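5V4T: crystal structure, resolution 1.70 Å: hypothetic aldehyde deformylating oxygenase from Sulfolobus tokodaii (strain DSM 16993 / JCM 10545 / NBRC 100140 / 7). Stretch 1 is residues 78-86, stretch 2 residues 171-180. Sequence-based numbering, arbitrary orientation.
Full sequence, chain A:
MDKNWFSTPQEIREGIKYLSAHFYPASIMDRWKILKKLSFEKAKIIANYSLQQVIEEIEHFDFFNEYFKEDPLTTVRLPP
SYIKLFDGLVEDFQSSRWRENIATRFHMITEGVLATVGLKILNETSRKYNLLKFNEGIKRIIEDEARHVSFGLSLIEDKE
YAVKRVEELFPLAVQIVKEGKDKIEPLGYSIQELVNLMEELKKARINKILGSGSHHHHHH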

# COMPACT_ATOMS: atom_id res chain seq x y z
N LEU A 78 13.69 1.29 2.05
CA LEU A 78 12.40 1.66 2.65
C LEU A 78 12.61 2.42 3.93
O LEU A 78 13.53 2.12 4.71
CB LEU A 78 11.55 0.43 2.92
CG LEU A 78 10.83 -0.26 1.74
CD1 LEU A 78 9.89 0.72 1.03
CD2 LEU A 78 11.77 -0.91 0.74
N PRO A 79 11.72 3.40 4.21
CA PRO A 79 11.90 4.14 5.44
C PRO A 79 11.60 3.36 6.74
O PRO A 79 10.86 2.35 6.75
CB PRO A 79 10.99 5.32 5.24
CG PRO A 79 9.87 4.80 4.41
CD PRO A 79 10.56 3.88 3.45
N PRO A 80 12.14 3.83 7.88
CA PRO A 80 12.01 3.08 9.11
C PRO A 80 10.56 2.84 9.55
O PRO A 80 10.24 1.79 10.09
CB PRO A 80 12.70 3.99 10.14
CG PRO A 80 13.58 4.86 9.35
CD PRO A 80 12.90 5.09 8.06
N SER A 81 9.71 3.83 9.35
CA SER A 81 8.29 3.71 9.72
C SER A 81 7.57 2.67 8.86
O SER A 81 6.58 2.04 9.32
CB SER A 81 7.58 5.07 9.65
OG SER A 81 7.99 5.94 10.75
N TYR A 82 8.01 2.48 7.63
CA TYR A 82 7.43 1.42 6.77
C TYR A 82 7.81 0.06 7.31
O TYR A 82 7.02 -0.89 7.37
CB TYR A 82 7.95 1.60 5.34
CG TYR A 82 7.53 0.54 4.38
CD1 TYR A 82 8.18 -0.68 4.30
CD2 TYR A 82 6.45 0.77 3.52
CE1 TYR A 82 7.78 -1.62 3.39
CE2 TYR A 82 6.04 -0.19 2.62
CZ TYR A 82 6.68 -1.36 2.56
OH TYR A 82 6.27 -2.28 1.64
N ILE A 83 9.08 -0.06 7.71
CA ILE A 83 9.52 -1.31 8.31
C ILE A 83 8.72 -1.67 9.59
O ILE A 83 8.29 -2.81 9.78
CB ILE A 83 11.07 -1.27 8.53
CG1 ILE A 83 11.78 -1.19 7.20
CG2 ILE A 83 11.51 -2.47 9.32
CD1 ILE A 83 13.22 -0.74 7.25
N LYS A 84 8.45 -0.66 10.43
CA LYS A 84 7.62 -0.82 11.61
C LYS A 84 6.19 -1.25 11.26
O LYS A 84 5.58 -2.08 11.92
CB LYS A 84 7.60 0.48 12.38
CG LYS A 84 6.95 0.35 13.72
CD LYS A 84 7.31 1.52 14.61
CE LYS A 84 6.93 1.16 16.03
NZ LYS A 84 6.80 2.37 16.86
N LEU A 85 5.63 -0.67 10.20
CA LEU A 85 4.28 -1.01 9.84
C LEU A 85 4.15 -2.46 9.56
O LEU A 85 3.26 -3.12 10.05
CB LEU A 85 3.83 -0.15 8.62
CG LEU A 85 2.43 -0.46 8.06
CD1 LEU A 85 1.37 -0.02 9.00
CD2 LEU A 85 2.27 0.29 6.73
N PHE A 86 5.05 -3.01 8.76
CA PHE A 86 4.96 -4.38 8.36
C PHE A 86 5.43 -5.34 9.46
O PHE A 86 4.86 -6.41 9.53
CB PHE A 86 5.57 -4.61 7.00
CG PHE A 86 4.64 -4.17 5.88
CD1 PHE A 86 3.59 -4.95 5.52
CD2 PHE A 86 4.77 -2.94 5.30
CE1 PHE A 86 2.70 -4.57 4.53
CE2 PHE A 86 3.87 -2.53 4.31
CZ PHE A 86 2.82 -3.34 3.97
N PRO A 171 -0.81 7.82 12.74
CA PRO A 171 0.42 8.64 12.78
C PRO A 171 1.60 7.93 12.16
O PRO A 171 2.44 8.59 11.58
CB PRO A 171 0.66 8.85 14.29
CG PRO A 171 -0.71 8.77 14.88
CD PRO A 171 -1.47 7.76 14.04
N LEU A 172 1.66 6.60 12.24
CA LEU A 172 2.73 5.85 11.60
C LEU A 172 2.64 6.01 10.09
O LEU A 172 3.65 6.21 9.39
CB LEU A 172 2.66 4.38 12.04
CG LEU A 172 3.79 3.49 11.59
CD1 LEU A 172 5.10 3.96 12.19
CD2 LEU A 172 3.52 2.07 11.96
N ALA A 173 1.43 5.94 9.56
CA ALA A 173 1.21 6.19 8.15
C ALA A 173 1.72 7.55 7.71
O ALA A 173 2.39 7.67 6.68
CB ALA A 173 -0.27 6.04 7.78
N VAL A 174 1.40 8.58 8.50
CA VAL A 174 1.83 9.91 8.17
C VAL A 174 3.38 9.96 8.12
O VAL A 174 3.93 10.58 7.25
CB VAL A 174 1.22 10.97 9.12
CG1 VAL A 174 1.96 12.29 8.98
CG2 VAL A 174 -0.25 11.12 8.85
N GLN A 175 4.03 9.33 9.08
CA GLN A 175 5.52 9.33 9.14
C GLN A 175 6.12 8.68 7.94
O GLN A 175 7.13 9.13 7.43
CB GLN A 175 6.04 8.72 10.45
CG GLN A 175 5.85 9.67 11.64
CD GLN A 175 6.26 11.16 11.36
OE1 GLN A 175 7.40 11.47 10.95
NE2 GLN A 175 5.31 12.08 11.57
N ILE A 176 5.48 7.61 7.43
CA ILE A 176 5.98 7.00 6.19
C ILE A 176 6.04 7.98 5.04
O ILE A 176 7.02 8.00 4.30
CB ILE A 176 5.14 5.76 5.83
CG1 ILE A 176 5.37 4.65 6.82
CG2 ILE A 176 5.47 5.26 4.44
CD1 ILE A 176 4.37 3.51 6.76
N VAL A 177 4.99 8.77 4.83
CA VAL A 177 4.94 9.72 3.72
C VAL A 177 5.95 10.85 4.00
O VAL A 177 6.70 11.21 3.10
CB VAL A 177 3.55 10.25 3.51
CG1 VAL A 177 3.53 11.39 2.50
CG2 VAL A 177 2.64 9.08 3.09
N LYS A 178 6.02 11.33 5.23
CA LYS A 178 6.99 12.43 5.52
C LYS A 178 8.44 12.00 5.34
O LYS A 178 9.27 12.81 4.87
CB LYS A 178 6.75 12.98 6.93
CG LYS A 178 5.48 13.75 7.05
CD LYS A 178 5.28 14.39 8.42
CE LYS A 178 4.51 15.68 8.22
NZ LYS A 178 3.99 16.25 9.51
N GLU A 179 8.73 10.74 5.66
CA GLU A 179 10.04 10.15 5.47
C GLU A 179 10.45 10.06 4.00
O GLU A 179 11.65 9.95 3.69
CB GLU A 179 10.14 8.80 6.23
CG GLU A 179 10.17 8.97 7.76
CD GLU A 179 9.93 7.68 8.54
OE1 GLU A 179 9.91 6.60 7.90
OE2 GLU A 179 9.72 7.74 9.80
N GLY A 180 9.47 10.10 3.09
CA GLY A 180 9.72 10.05 1.65
C GLY A 180 9.84 11.42 1.00
O GLY A 180 9.91 11.54 -0.21

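A single carboxylate, that of Glu179, grips the first turn of the opposing helix at two points on one residue. Its OE1 accepts a hydrogen bond from the backbone N of Ser81 (3.1 Å), and its OE2 accepts one from Ser81 OG (2.7 Å). The amides of a helix's first turn lack acceptors within the helix, so a carboxylate is well suited to meet one of them. Pro79 and Pro80 have no amide hydrogen to offer; Pro79 takes the N-cap position, and its CB lies 3.1 Å from Glu179 OE1.

Ser81 is also the knob of this contact, seated among Leu172, Gln175, Ile176 and Glu179. Its small side chain suits the close approach here, where its CA lies 5.3 Å from the CA of Ile176, while its hydroxyl supplies the second hydrogen bond.

Beyond this polar end the contact becomes apolar. The CA-to-CB bond of Ile176 points sideways, but the chain's end comes nearer: CG1 packs 3.6 Å from Ser81 CB, and CD1 reaches Leu85 CD2 at 3.8 Å. Leu172 points toward the partner, its CD2 4.0 Å from Leu85 CB and its CD1 4.1 Å from Lys84 CD. Lys84 thus contributes aliphatic chain while remaining exposed. The helices run roughly antiparallel, at 145°, with their axes approaching to 8.4 Å.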